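Local atomic coordinates of glucokinase (PDB entry 3VGL), a protein that probably catalyses the transfer of a phosphate group from ATP to D-glucose, giving glucose 6-phosphate and ADP, as a kinase of the ROK family. Residues 18-21 and 22-26; 109-112 and 113-116; 138-142 and 143-147; 233-236 and 237-241; 269-272 and 273-277. All coordinates share one frame; numbering follows the deposited sequence.

Contact 1 of 5, residues 18-21 and 22-26; sequences VVDE and EGRIL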
loop_
_atom_site.group_PDB
_atom_site.type_symbol
_atom_site.label_atom_id
_atom_site.label_comp_id
_atom_site.label_asym_id
_atom_site.label_seq_id
_atom_site.Cartn_x
_atom_site.Cartn_y
_atom_site.Cartn_z
ATOM N N VAL A 18 11.446 -43.256 -2.923
ATOM C CA VAL A 18 11.699 -43.934 -4.170
ATOM C C VAL A 18 10.454 -43.788 -5.033
ATOM O O VAL A 18 9.333 -43.935 -4.544
ATOM C CB VAL A 18 12.037 -45.440 -3.918
ATOM C CG1 VAL A 18 11.965 -46.245 -5.196
ATOM C CG2 VAL A 18 13.435 -45.538 -3.264
ATOM N N VAL A 19 10.662 -43.439 -6.292
ATOM C CA VAL A 19 9.559 -43.168 -7.205
ATOM C C VAL A 19 9.788 -43.952 -8.476
ATOM O O VAL A 19 10.902 -43.949 -9.033
ATOM C CB VAL A 19 9.460 -41.649 -7.536
ATOM C CG1 VAL A 19 8.297 -41.384 -8.486
ATOM C CG2 VAL A 19 9.332 -40.802 -6.258
ATOM N N ASP A 20 8.738 -44.649 -8.921
ATOM C CA ASP A 20 8.835 -45.427 -10.145
ATOM C C ASP A 20 8.511 -44.582 -11.360
ATOM O O ASP A 20 8.270 -43.375 -11.233
ATOM C CB ASP A 20 8.031 -46.752 -10.082
ATOM C CG ASP A 20 6.516 -46.574 -10.239
ATOM O OD1 ASP A 20 6.003 -45.473 -10.493
ATOM O OD2 ASP A 20 5.800 -47.576 -10.120
ATOM N N GLU A 21 8.506 -45.224 -12.528
ATOM C CA GLU A 21 8.346 -44.538 -13.828
ATOM C C GLU A 21 6.962 -43.931 -14.030
ATOM O O GLU A 21 6.798 -43.025 -14.839
ATOM C CB GLU A 21 8.632 -45.521 -14.966
ATOM C CG GLU A 21 9.969 -46.266 -14.865
ATOM C CD GLU A 21 11.036 -45.692 -15.787
ATOM O OE1 GLU A 21 10.929 -44.503 -16.155
ATOM O OE2 GLU A 21 11.978 -46.439 -16.151
ATOM N N GLU A 22 5.975 -44.427 -13.287
ATOM C CA GLU A 22 4.599 -43.913 -13.356
ATOM C C GLU A 22 4.282 -42.947 -12.204
ATOM O O GLU A 22 3.114 -42.577 -11.989
ATOM C CB GLU A 22 3.592 -45.072 -13.399
ATOM C CG GLU A 22 3.428 -45.709 -14.770
ATOM C CD GLU A 22 4.564 -46.647 -15.117
ATOM O OE1 GLU A 22 4.561 -47.790 -14.609
ATOM O OE2 GLU A 22 5.457 -46.246 -15.896
ATOM N N GLY A 23 5.330 -42.536 -11.482
ATOM C CA GLY A 23 5.225 -41.594 -10.373
ATOM C C GLY A 23 4.612 -42.178 -9.118
ATOM O O GLY A 23 4.145 -41.442 -8.254
ATOM N N ARG A 24 4.605 -43.504 -9.009
ATOM C CA ARG A 24 4.135 -44.128 -7.791
ATOM C C ARG A 24 5.243 -43.988 -6.772
ATOM O O ARG A 24 6.412 -44.239 -7.068
ATOM C CB ARG A 24 3.820 -45.617 -7.988
ATOM C CG ARG A 24 3.072 -45.965 -9.264
ATOM C CD ARG A 24 1.658 -45.464 -9.264
ATOM N NE ARG A 24 0.876 -46.144 -10.299
ATOM C CZ ARG A 24 -0.070 -45.562 -11.030
ATOM N NH1 ARG A 24 -0.366 -44.273 -10.860
ATOM N NH2 ARG A 24 -0.718 -46.275 -11.941
ATOM N N ILE A 25 4.858 -43.581 -5.575
ATOM C CA ILE A 25 5.784 -43.473 -4.472
ATOM C C ILE A 25 5.870 -44.855 -3.799
ATOM O O ILE A 25 4.846 -45.424 -3.385
ATOM C CB ILE A 25 5.335 -42.375 -3.483
ATOM C CG1 ILE A 25 5.236 -41.015 -4.206
ATOM C CG2 ILE A 25 6.281 -42.283 -2.320
ATOM C CD1 ILE A 25 4.571 -39.928 -3.387
ATOM N N LEU A 26 7.083 -45.402 -3.740
ATOM C CA LEU A 26 7.311 -46.730 -3.146
ATOM C C LEU A 26 7.880 -46.722 -1.734
ATOM O O LEU A 26 7.898 -47.761 -1.072
ATOM C CB LEU A 26 8.206 -47.589 -4.043
ATOM C CG LEU A 26 7.831 -47.775 -5.505
ATOM C CD1 LEU A 26 8.825 -48.722 -6.140
ATOM C CD2 LEU A 26 6.403 -48.288 -5.643
HETATM O O HOH W 1 4.552 -48.612 -12.332
#
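The backbones of Val-19 and Ile-25 are bridged, their CA atoms 4.7 Å apart, where the chain reverses after strand 13-19 through a type I beta turn from Asp-20 to Gly-23. Leu-26 N donates to Val-18 O (2.8 Å), and Asp-20 N donates to Arg-24 O. Inside this frame Asp-20 does most of the side-chain work. Its CG lies between the backbone N and the carbonyl carbon (chi1 76°), which folds the carboxylate back across the turn. Asp-20 OD1 takes Glu-22 N at 3.0 Å, making an Asx turn, and Arg-24 N at 2.8 Å, the two donors arriving from opposite faces of the carboxylate plane. The aliphatic start of Arg-24 lies against the same group, CG 3.3 Å from Asp-20 OD2. Beyond it, Val-18 CG1 meets Leu-26 CD1 at 4.1 Å. Glu-21 bonds Gly-2 N through OE2. Two main-chain N-H groups on a single oxygen should stabilise the ionised form of Asp-20 while fixing the shape of the bend.

Contact 2 of 5, residues 109-112 and 113-116; sequences AAWG and EYRF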
loop_
_atom_site.group_PDB
_atom_site.type_symbol
_atom_site.label_atom_id
_atom_site.label_comp_id
_atom_site.label_asym_id
_atom_site.label_seq_id
_atom_site.Cartn_x
_atom_site.Cartn_y
_atom_site.Cartn_z
ATOM N N ALA A 109 7.718 -29.627 -8.182
ATOM C CA ALA A 109 6.291 -29.865 -7.917
ATOM C C ALA A 109 5.441 -29.656 -9.184
ATOM O O ALA A 109 4.544 -30.455 -9.464
ATOM C CB ALA A 109 5.793 -28.956 -6.776
ATOM N N ALA A 110 5.709 -28.574 -9.925
ATOM C CA ALA A 110 5.005 -28.308 -11.182
ATOM C C ALA A 110 5.157 -29.487 -12.146
ATOM O O ALA A 110 4.170 -29.975 -12.733
ATOM C CB ALA A 110 5.523 -27.028 -11.825
ATOM N N TRP A 111 6.399 -29.934 -12.300
ATOM C CA TRP A 111 6.688 -31.071 -13.163
ATOM C C TRP A 111 5.947 -32.339 -12.688
ATOM O O TRP A 111 5.338 -33.055 -13.510
ATOM C CB TRP A 111 8.205 -31.281 -13.270
ATOM C CG TRP A 111 8.547 -32.378 -14.229
ATOM C CD1 TRP A 111 8.990 -33.633 -13.917
ATOM C CD2 TRP A 111 8.437 -32.327 -15.658
ATOM N NE1 TRP A 111 9.165 -34.371 -15.077
ATOM C CE2 TRP A 111 8.838 -33.593 -16.155
ATOM C CE3 TRP A 111 8.034 -31.335 -16.571
ATOM C CZ2 TRP A 111 8.856 -33.890 -17.530
ATOM C CZ3 TRP A 111 8.049 -31.629 -17.932
ATOM C CH2 TRP A 111 8.467 -32.901 -18.394
ATOM N N GLY A 112 5.982 -32.621 -11.383
ATOM C CA GLY A 112 5.284 -33.807 -10.831
ATOM C C GLY A 112 3.797 -33.763 -11.137
ATOM O O GLY A 112 3.206 -34.756 -11.537
ATOM N N GLU A 113 3.184 -32.596 -10.957
ATOM C CA GLU A 113 1.749 -32.448 -11.225
ATOM C C GLU A 113 1.430 -32.503 -12.710
ATOM O O GLU A 113 0.380 -33.023 -13.114
ATOM C CB GLU A 113 1.221 -31.154 -10.600
ATOM C CG GLU A 113 1.144 -31.241 -9.064
ATOM C CD GLU A 113 0.113 -32.267 -8.598
ATOM O OE1 GLU A 113 -1.007 -32.305 -9.164
ATOM O OE2 GLU A 113 0.403 -33.008 -7.635
ATOM N N TYR A 114 2.336 -31.976 -13.527
ATOM C CA TYR A 114 2.154 -32.001 -14.978
ATOM C C TYR A 114 2.179 -33.454 -15.491
ATOM O O TYR A 114 1.330 -33.878 -16.292
ATOM C CB TYR A 114 3.223 -31.148 -15.662
ATOM C CG TYR A 114 3.229 -31.336 -17.153
ATOM C CD1 TYR A 114 2.176 -30.865 -17.939
ATOM C CD2 TYR A 114 4.261 -32.026 -17.768
ATOM C CE1 TYR A 114 2.168 -31.069 -19.315
ATOM C CE2 TYR A 114 4.262 -32.239 -19.134
ATOM C CZ TYR A 114 3.219 -31.754 -19.899
ATOM O OH TYR A 114 3.234 -31.976 -21.254
ATOM N N ARG A 115 3.138 -34.220 -14.989
ATOM C CA ARG A 115 3.313 -35.608 -15.426
ATOM C C ARG A 115 2.305 -36.592 -14.819
ATOM O O ARG A 115 1.814 -37.503 -15.515
ATOM C CB ARG A 115 4.741 -36.078 -15.104
ATOM C CG ARG A 115 5.860 -35.362 -15.854
ATOM C CD ARG A 115 5.904 -35.709 -17.332
ATOM N NE ARG A 115 5.617 -37.116 -17.561
ATOM C CZ ARG A 115 6.519 -38.092 -17.555
ATOM N NH1 ARG A 115 7.811 -37.837 -17.336
ATOM N NH2 ARG A 115 6.117 -39.334 -17.763
ATOM N N PHE A 116 2.014 -36.430 -13.530
ATOM C CA PHE A 116 1.350 -37.488 -12.752
ATOM C C PHE A 116 0.144 -36.989 -11.967
ATOM O O PHE A 116 -0.530 -37.777 -11.297
ATOM C CB PHE A 116 2.348 -38.160 -11.793
ATOM C CG PHE A 116 3.641 -38.587 -12.444
ATOM C CD1 PHE A 116 3.658 -39.585 -13.426
ATOM C CD2 PHE A 116 4.858 -38.013 -12.050
ATOM C CE1 PHE A 116 4.868 -39.974 -14.021
ATOM C CE2 PHE A 116 6.067 -38.404 -12.644
ATOM C CZ PHE A 116 6.066 -39.388 -13.630
#
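The first torsions of Trp-111 and Arg-115 bring them together: the indole CG is anti to the backbone N (chi1 -176°), whereas the arginine CG lies beside its own N, and the chain then bends at chi2 and chi3. The two side chains lie side by side, pointing the same way. Arg-115 CG sits over one face of the indole in a CH-pi contact, 3.7 Å from the centroid of the five-membered ring of Trp-111, and Arg-115 CD lies 3.5 Å from Trp-111 CZ2. The guanidinium does not stack on the indole; its plane stands 77° from that of the ring, with CZ2 near its edge. Both polar ends converge instead on Asp-308, whose OD2 accepts from Trp-111 NE1 and forms a salt bridge with Arg-115 NH1. Tyr-114 meets the six-membered ring obliquely, the planes 41° apart and Tyr-114 CD2 3.8 Å from Trp-111 CZ3. Phe-116 CB rests 3.5 Å from Gly-112 O, the same carbonyl that receives Phe-116 N in the regular i to i+4 hydrogen bonding of the helix. Among their neighbours, these last two turns of helix 105-116 lie against helix 301-311 through Trp-111 and Phe-116, while Trp-111 and Tyr-114 cover Ile-139 of strand 134-140, and Ala-109 and Ala-110 touch strand 125-130.

Contact 3 of 5, residues 138-142 and 143-147; sequences IIIGN and KLRRG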
loop_
_atom_site.group_PDB
_atom_site.type_symbol
_atom_site.label_atom_id
_atom_site.label_comp_id
_atom_site.label_asym_id
_atom_site.label_seq_id
_atom_site.Cartn_x
_atom_site.Cartn_y
_atom_site.Cartn_z
ATOM N N ILE A 138 6.591 -23.238 -13.713
ATOM C CA ILE A 138 6.015 -22.831 -14.999
ATOM C C ILE A 138 6.120 -23.980 -15.996
ATOM O O ILE A 138 7.214 -24.457 -16.302
ATOM C CB ILE A 138 6.794 -21.633 -15.586
ATOM C CG1 ILE A 138 6.701 -20.406 -14.688
ATOM C CG2 ILE A 138 6.265 -21.259 -17.002
ATOM C CD1 ILE A 138 7.777 -19.416 -14.983
ATOM N N ILE A 139 4.975 -24.422 -16.500
ATOM C CA ILE A 139 4.937 -25.319 -17.666
ATOM C C ILE A 139 4.319 -24.505 -18.809
ATOM O O ILE A 139 3.165 -24.062 -18.717
ATOM C CB ILE A 139 4.076 -26.565 -17.428
ATOM C CG1 ILE A 139 4.529 -27.366 -16.201
ATOM C CG2 ILE A 139 4.047 -27.438 -18.711
ATOM C CD1 ILE A 139 5.914 -27.957 -16.277
ATOM N N ILE A 140 5.106 -24.284 -19.857
ATOM C CA ILE A 140 4.628 -23.608 -21.061
ATOM C C ILE A 140 5.002 -24.466 -22.253
ATOM O O ILE A 140 6.156 -24.894 -22.379
ATOM C CB ILE A 140 5.207 -22.183 -21.199
ATOM C CG1 ILE A 140 4.548 -21.242 -20.176
ATOM C CG2 ILE A 140 4.987 -21.643 -22.620
ATOM C CD1 ILE A 140 5.198 -19.881 -20.075
ATOM N N GLY A 141 4.027 -24.719 -23.121
ATOM C CA GLY A 141 4.256 -25.598 -24.278
ATOM C C GLY A 141 4.808 -26.950 -23.866
ATOM O O GLY A 141 5.773 -27.457 -24.476
ATOM N N ASN A 142 4.207 -27.534 -22.826
ATOM C CA ASN A 142 4.526 -28.887 -22.348
ATOM C C ASN A 142 5.948 -29.069 -21.790
ATOM O O ASN A 142 6.448 -30.204 -21.680
ATOM C CB ASN A 142 4.214 -29.927 -23.451
ATOM C CG ASN A 142 2.814 -29.786 -23.979
ATOM O OD1 ASN A 142 2.593 -29.152 -25.003
ATOM N ND2 ASN A 142 1.851 -30.336 -23.259
ATOM N N LYS A 143 6.582 -27.958 -21.413
ATOM C CA LYS A 143 7.963 -27.967 -20.935
ATOM C C LYS A 143 8.114 -27.107 -19.695
ATOM O O LYS A 143 7.552 -26.018 -19.624
ATOM C CB LYS A 143 8.901 -27.404 -21.992
ATOM C CG LYS A 143 9.083 -28.288 -23.231
ATOM C CD LYS A 143 10.491 -28.151 -23.765
ATOM C CE LYS A 143 10.597 -27.108 -24.843
ATOM N NZ LYS A 143 11.700 -27.450 -25.791
ATOM N N LEU A 144 8.901 -27.594 -18.740
ATOM C CA LEU A 144 9.283 -26.789 -17.574
ATOM C C LEU A 144 10.178 -25.631 -18.011
ATOM O O LEU A 144 11.133 -25.822 -18.781
ATOM C CB LEU A 144 9.993 -27.694 -16.554
ATOM C CG LEU A 144 10.378 -27.089 -15.205
ATOM C CD1 LEU A 144 9.154 -26.620 -14.401
ATOM C CD2 LEU A 144 11.205 -28.114 -14.406
ATOM N N ARG A 145 9.858 -24.416 -17.545
ATOM C CA ARG A 145 10.624 -23.239 -17.924
ATOM C C ARG A 145 11.358 -22.633 -16.735
ATOM O O ARG A 145 10.742 -22.086 -15.818
ATOM C CB ARG A 145 9.724 -22.175 -18.560
ATOM C CG ARG A 145 8.849 -22.681 -19.701
ATOM C CD ARG A 145 9.676 -23.124 -20.905
ATOM N NE ARG A 145 8.804 -23.669 -21.937
ATOM C CZ ARG A 145 9.184 -23.904 -23.192
ATOM N NH1 ARG A 145 10.413 -23.611 -23.591
ATOM N NH2 ARG A 145 8.318 -24.412 -24.057
ATOM N N ARG A 146 12.680 -22.709 -16.786
ATOM C CA ARG A 146 13.538 -22.256 -15.695
ATOM C C ARG A 146 14.147 -20.876 -15.950
ATOM O O ARG A 146 14.766 -20.295 -15.059
ATOM C CB ARG A 146 14.645 -23.303 -15.426
ATOM C CG ARG A 146 14.119 -24.699 -15.099
ATOM C CD ARG A 146 15.277 -25.666 -15.144
ATOM N NE ARG A 146 14.883 -27.075 -15.099
ATOM C CZ ARG A 146 14.512 -27.799 -16.153
ATOM N NH1 ARG A 146 14.437 -27.250 -17.370
ATOM N NH2 ARG A 146 14.215 -29.081 -15.984
ATOM N N GLY A 147 13.978 -20.355 -17.167
ATOM C CA GLY A 147 14.522 -19.062 -17.564
ATOM C C GLY A 147 15.994 -19.094 -17.942
ATOM O O GLY A 147 16.639 -20.149 -17.875
HETATM O O HOH W 2 9.432 -23.041 -13.517
#
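Ile-140 O is gripped by three N-H groups from across the turn. Arg-145 approaches side-on, NE 3.0 Å and NH2 2.8 Å from Ile-140 O, with the oxygen 5° out of the guanidinium plane; Lys-143 N, like Arg-145 NH2, comes from above the carbonyl plane, at a longer 3.2 Å from Ile-140 O. The arginine reaches back because its chain bends at chi2 (-65°) and then runs extended. The scaffold is a beta hairpin, strand 134-140 returning through a type I' turn from Ile-140 to Lys-143, with Gly-141 and Asn-142 both at positive phi. Ile-139 and Leu-144 form a non-hydrogen-bonded antiparallel pair whose side chains share a face, CD1 of Ile-139 4.0 Å from CD1 of Leu-144. Next along, Arg-145 N donates to Ile-138 O (2.9 Å), and Ile-138 CG2 meets Arg-145 CB at 3.9 Å, the side chains crossing at about a right angle. This flank faces the second subunit, where Ile-140 packs on its own counterpart and the guanidinium of Arg-145 comes close to Arg-145 of that subunit.

Contact 4 of 5, residues 233-236 and 237-241; sequences FREL and ARWAG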
loop_
_atom_site.group_PDB
_atom_site.type_symbol
_atom_site.label_atom_id
_atom_site.label_comp_id
_atom_site.label_asym_id
_atom_site.label_seq_id
_atom_site.Cartn_x
_atom_site.Cartn_y
_atom_site.Cartn_z
ATOM N N PHE A 233 -7.970 -18.781 7.071
ATOM C CA PHE A 233 -8.010 -19.282 5.711
ATOM C C PHE A 233 -8.557 -18.241 4.750
ATOM O O PHE A 233 -8.054 -18.136 3.620
ATOM C CB PHE A 233 -8.785 -20.606 5.618
ATOM C CG PHE A 233 -7.936 -21.803 5.905
ATOM C CD1 PHE A 233 -8.051 -22.462 7.120
ATOM C CD2 PHE A 233 -6.980 -22.251 4.993
ATOM C CE1 PHE A 233 -7.258 -23.573 7.415
ATOM C CE2 PHE A 233 -6.178 -23.369 5.279
ATOM C CZ PHE A 233 -6.313 -24.028 6.504
ATOM N N ARG A 234 -9.555 -17.465 5.190
ATOM C CA ARG A 234 -10.096 -16.353 4.371
ATOM C C ARG A 234 -9.010 -15.332 4.033
ATOM O O ARG A 234 -8.905 -14.885 2.882
ATOM C CB ARG A 234 -11.300 -15.671 5.053
ATOM C CG ARG A 234 -11.859 -14.498 4.246
ATOM C CD ARG A 234 -13.143 -13.926 4.837
ATOM N NE ARG A 234 -14.078 -13.561 3.765
ATOM C CZ ARG A 234 -14.990 -14.382 3.235
ATOM N NH1 ARG A 234 -15.780 -13.955 2.259
ATOM N NH2 ARG A 234 -15.119 -15.630 3.674
ATOM N N GLU A 235 -8.198 -14.981 5.035
ATOM C CA GLU A 235 -7.135 -13.997 4.819
ATOM C C GLU A 235 -6.056 -14.572 3.900
ATOM O O GLU A 235 -5.572 -13.874 2.997
ATOM C CB GLU A 235 -6.539 -13.516 6.167
ATOM C CG GLU A 235 -5.459 -12.443 6.057
ATOM C CD GLU A 235 -5.963 -11.079 5.656
ATOM O OE1 GLU A 235 -7.190 -10.847 5.682
ATOM O OE2 GLU A 235 -5.122 -10.222 5.301
ATOM N N LEU A 236 -5.684 -15.836 4.120
ATOM C CA LEU A 236 -4.714 -16.500 3.218
ATOM C C LEU A 236 -5.217 -16.476 1.777
ATOM O O LEU A 236 -4.478 -16.140 0.854
ATOM C CB LEU A 236 -4.440 -17.944 3.659
ATOM C CG LEU A 236 -3.675 -18.826 2.675
ATOM C CD1 LEU A 236 -2.241 -18.318 2.468
ATOM C CD2 LEU A 236 -3.667 -20.272 3.187
ATOM N N ALA A 237 -6.502 -16.787 1.606
ATOM C CA ALA A 237 -7.128 -16.819 0.280
ATOM C C ALA A 237 -7.224 -15.458 -0.388
ATOM O O ALA A 237 -7.093 -15.375 -1.598
ATOM C CB ALA A 237 -8.514 -17.466 0.374
ATOM N N ARG A 238 -7.422 -14.396 0.389
ATOM C CA ARG A 238 -7.413 -13.025 -0.122
ATOM C C ARG A 238 -6.133 -12.778 -0.903
ATOM O O ARG A 238 -6.146 -12.318 -2.054
ATOM C CB ARG A 238 -7.530 -12.043 1.067
ATOM C CG ARG A 238 -7.210 -10.560 0.771
ATOM C CD ARG A 238 -7.059 -9.788 2.117
ATOM N NE ARG A 238 -6.650 -8.394 1.946
ATOM C CZ ARG A 238 -6.239 -7.583 2.926
ATOM N NH1 ARG A 238 -6.174 -7.999 4.188
ATOM N NH2 ARG A 238 -5.894 -6.332 2.639
ATOM N N TRP A 239 -5.019 -13.113 -0.271
ATOM C CA TRP A 239 -3.729 -12.845 -0.898
ATOM C C TRP A 239 -3.363 -13.901 -1.933
ATOM O O TRP A 239 -2.747 -13.566 -2.977
ATOM C CB TRP A 239 -2.648 -12.760 0.169
ATOM C CG TRP A 239 -2.849 -11.597 1.067
ATOM C CD1 TRP A 239 -3.368 -11.620 2.342
ATOM C CD2 TRP A 239 -2.509 -10.239 0.793
ATOM N NE1 TRP A 239 -3.390 -10.339 2.858
ATOM C CE2 TRP A 239 -2.873 -9.478 1.926
ATOM C CE3 TRP A 239 -1.949 -9.591 -0.311
ATOM C CZ2 TRP A 239 -2.664 -8.078 1.992
ATOM C CZ3 TRP A 239 -1.752 -8.181 -0.250
ATOM C CH2 TRP A 239 -2.109 -7.465 0.901
ATOM N N ALA A 240 -3.681 -15.174 -1.659
ATOM C CA ALA A 240 -3.320 -16.206 -2.624
ATOM C C ALA A 240 -4.129 -16.020 -3.921
ATOM O O ALA A 240 -3.578 -16.085 -5.023
ATOM C CB ALA A 240 -3.558 -17.618 -2.032
ATOM N N GLY A 241 -5.430 -15.797 -3.766
ATOM C CA GLY A 241 -6.316 -15.597 -4.930
ATOM C C GLY A 241 -6.000 -14.351 -5.732
ATOM O O GLY A 241 -6.024 -14.399 -6.970
#
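Glu-235 and Arg-238, one helical turn apart, carry the ionic part of this contact: a salt bridge with Glu-235 OE2 2.7 Å from Arg-238 NH1. As hydrogen bonds the links from NH1 to either carboxylate oxygen are weak, the two flat groups standing 81° apart. A sounder hydrogen bond comes from Trp-239, whose NE1 reaches Glu-235 OE2 at 3.0 Å, close to the indole plane but from above the carboxylate plane. The acid can serve both because its CG is anti to the backbone N and chi2 then bends (72°), carrying the carboxylate alongside the two neighbours. Main-chain bonds join the turns, strongly for Ala-240 N to Leu-236 O (2.8 Å), weakly for Trp-239 N to Glu-235 O (3.4 Å). Apolar packing falls on the other flank of helix 227-251, where Phe-233 and Leu-236 touch Val-269 and Leu-184. Putting an alanine here instead of Glu-235 would probably deprive the indole N-H of its acceptor and Arg-238 of its countercharge within the helix. Arg-238 NH2 also forms a salt bridge with Asp-163 of the third subunit, so the intrahelical carboxylate probably offsets part of the positive charge brought to a subunit boundary.

Contact 5 of 5, residues 269-272 and 273-277; sequences VLDP and IRKSF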
loop_
_atom_site.group_PDB
_atom_site.type_symbol
_atom_site.label_atom_id
_atom_site.label_comp_id
_atom_site.label_asym_id
_atom_site.label_seq_id
_atom_site.Cartn_x
_atom_site.Cartn_y
_atom_site.Cartn_z
ATOM N N VAL A 269 -8.891 -25.522 1.738
ATOM C CA VAL A 269 -8.101 -24.350 1.321
ATOM C C VAL A 269 -8.344 -23.962 -0.144
ATOM O O VAL A 269 -8.347 -22.776 -0.466
ATOM C CB VAL A 269 -6.594 -24.547 1.659
ATOM C CG1 VAL A 269 -5.983 -25.718 0.892
ATOM C CG2 VAL A 269 -5.800 -23.267 1.425
ATOM N N LEU A 270 -8.587 -24.941 -1.023
ATOM C CA LEU A 270 -8.755 -24.616 -2.441
ATOM C C LEU A 270 -10.036 -23.833 -2.748
ATOM O O LEU A 270 -10.036 -22.959 -3.635
ATOM C CB LEU A 270 -8.666 -25.856 -3.342
ATOM C CG LEU A 270 -7.338 -26.156 -4.030
ATOM C CD1 LEU A 270 -7.020 -25.090 -5.093
ATOM C CD2 LEU A 270 -6.189 -26.270 -3.008
ATOM N N ASP A 271 -11.126 -24.132 -2.038
ATOM C CA ASP A 271 -12.388 -23.446 -2.309
ATOM C C ASP A 271 -12.304 -21.934 -2.032
ATOM O O ASP A 271 -12.633 -21.150 -2.922
ATOM C CB ASP A 271 -13.554 -24.130 -1.579
ATOM C CG ASP A 271 -14.889 -23.418 -1.802
ATOM O OD1 ASP A 271 -15.439 -23.473 -2.925
ATOM O OD2 ASP A 271 -15.393 -22.800 -0.840
ATOM N N PRO A 272 -11.792 -21.518 -0.839
ATOM C CA PRO A 272 -11.637 -20.069 -0.675
ATOM C C PRO A 272 -10.631 -19.460 -1.645
ATOM O O PRO A 272 -10.840 -18.326 -2.083
ATOM C CB PRO A 272 -11.160 -19.907 0.778
ATOM C CG PRO A 272 -10.828 -21.298 1.272
ATOM C CD PRO A 272 -11.636 -22.236 0.434
ATOM N N ILE A 273 -9.566 -20.191 -1.988
ATOM C CA ILE A 273 -8.578 -19.629 -2.942
ATOM C C ILE A 273 -9.216 -19.428 -4.326
ATOM O O ILE A 273 -9.061 -18.376 -4.957
ATOM C CB ILE A 273 -7.326 -20.500 -3.035
ATOM C CG1 ILE A 273 -6.550 -20.368 -1.722
ATOM C CG2 ILE A 273 -6.464 -20.057 -4.206
ATOM C CD1 ILE A 273 -5.220 -21.208 -1.656
ATOM N N ARG A 274 -9.960 -20.440 -4.771
ATOM C CA ARG A 274 -10.650 -20.369 -6.066
ATOM C C ARG A 274 -11.650 -19.218 -6.131
ATOM O O ARG A 274 -11.708 -18.480 -7.128
ATOM C CB ARG A 274 -11.354 -21.708 -6.356
ATOM C CG ARG A 274 -11.863 -21.835 -7.786
ATOM C CD ARG A 274 -12.554 -23.216 -7.980
ATOM N NE ARG A 274 -11.646 -24.342 -7.743
ATOM C CZ ARG A 274 -11.711 -25.165 -6.693
ATOM N NH1 ARG A 274 -12.671 -25.012 -5.776
ATOM N NH2 ARG A 274 -10.842 -26.161 -6.563
ATOM N N LYS A 275 -12.450 -19.080 -5.076
ATOM C CA LYS A 275 -13.449 -18.005 -5.011
ATOM C C LYS A 275 -12.752 -16.637 -5.042
ATOM O O LYS A 275 -13.169 -15.720 -5.746
ATOM C CB LYS A 275 -14.325 -18.167 -3.770
ATOM C CG LYS A 275 -15.388 -19.271 -3.900
ATOM C CD LYS A 275 -16.044 -19.553 -2.568
ATOM C CE LYS A 275 -17.255 -20.441 -2.760
ATOM N NZ LYS A 275 -17.717 -20.962 -1.445
ATOM N N SER A 276 -11.659 -16.521 -4.298
ATOM C CA SER A 276 -10.884 -15.284 -4.318
ATOM C C SER A 276 -10.299 -14.964 -5.706
ATOM O O SER A 276 -10.379 -13.830 -6.180
ATOM C CB SER A 276 -9.756 -15.389 -3.304
ATOM O OG SER A 276 -8.972 -14.204 -3.370
ATOM N N PHE A 277 -9.705 -15.973 -6.343
ATOM C CA PHE A 277 -9.217 -15.858 -7.711
ATOM C C PHE A 277 -10.299 -15.286 -8.628
ATOM O O PHE A 277 -10.051 -14.320 -9.343
ATOM C CB PHE A 277 -8.770 -17.236 -8.223
ATOM C CG PHE A 277 -8.521 -17.280 -9.708
ATOM C CD1 PHE A 277 -7.425 -16.625 -10.256
ATOM C CD2 PHE A 277 -9.366 -17.995 -10.546
ATOM C CE1 PHE A 277 -7.172 -16.657 -11.621
ATOM C CE2 PHE A 277 -9.117 -18.033 -11.928
ATOM C CZ PHE A 277 -8.018 -17.373 -12.458
HETATM O O HOH W 3 -14.759 -22.940 -5.215
#
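Ile-273 lies alongside Val-269, CD1 3.8 Å from Val-269 CG2, and its N donates to Val-269 O at 3.2 Å. Helix 267-280, the crossover helix of the beta-alpha-beta unit of strands 255-259 and 291-294, is kinked just before it, because Pro-272 has no N-H to offer the preceding turn. Arg-274 comes next: bent at chi3 (-61°), its chain curls back until Leu-270 O lies over one face of the guanidinium, 3.9 Å above the plane. NH2 forms a salt bridge with Glu-267 and bonds Val-292 O. Lys-275, extended beyond CG, brings NZ to Asp-271 OD2 at 3.0 Å, a salt bridge that uses the syn lone pair. A serine in place of Asp-271 would probably forfeit that bridge, with the ammonium of Lys-275 freer to move. Ser-276 N bonds Pro-272 O, while its OG turns to Ala-237 O of helix 227-251. Asp-271 OD1 is 4.3 Å from Arg-274 NH1, beyond a salt bridge, so the aspartate probably exerts a milder pull there while pairing directly with the lysine.

How the contacts relate
Read from the N terminus, the five contacts illustrate how local ties are placed within a larger fold: all lie in series, none nesting or crossing. Contact 1 closes the turn between strands 13-19 and 29-32, and contact 3 the hairpin of strands 134-140 and 143-144, each at the margin of a five-stranded sheet. Between them contact 2 finishes helix 105-116 and touches both, Phe-116 packing on the turn backbone at Glu-22 and Tyr-114 OH probably bonding Asn-142 ND2. Contacts 4 and 5 close successive helical turns in helices 227-251 and 267-280, with centres about 8 Å apart; they touch one another but none of the first three.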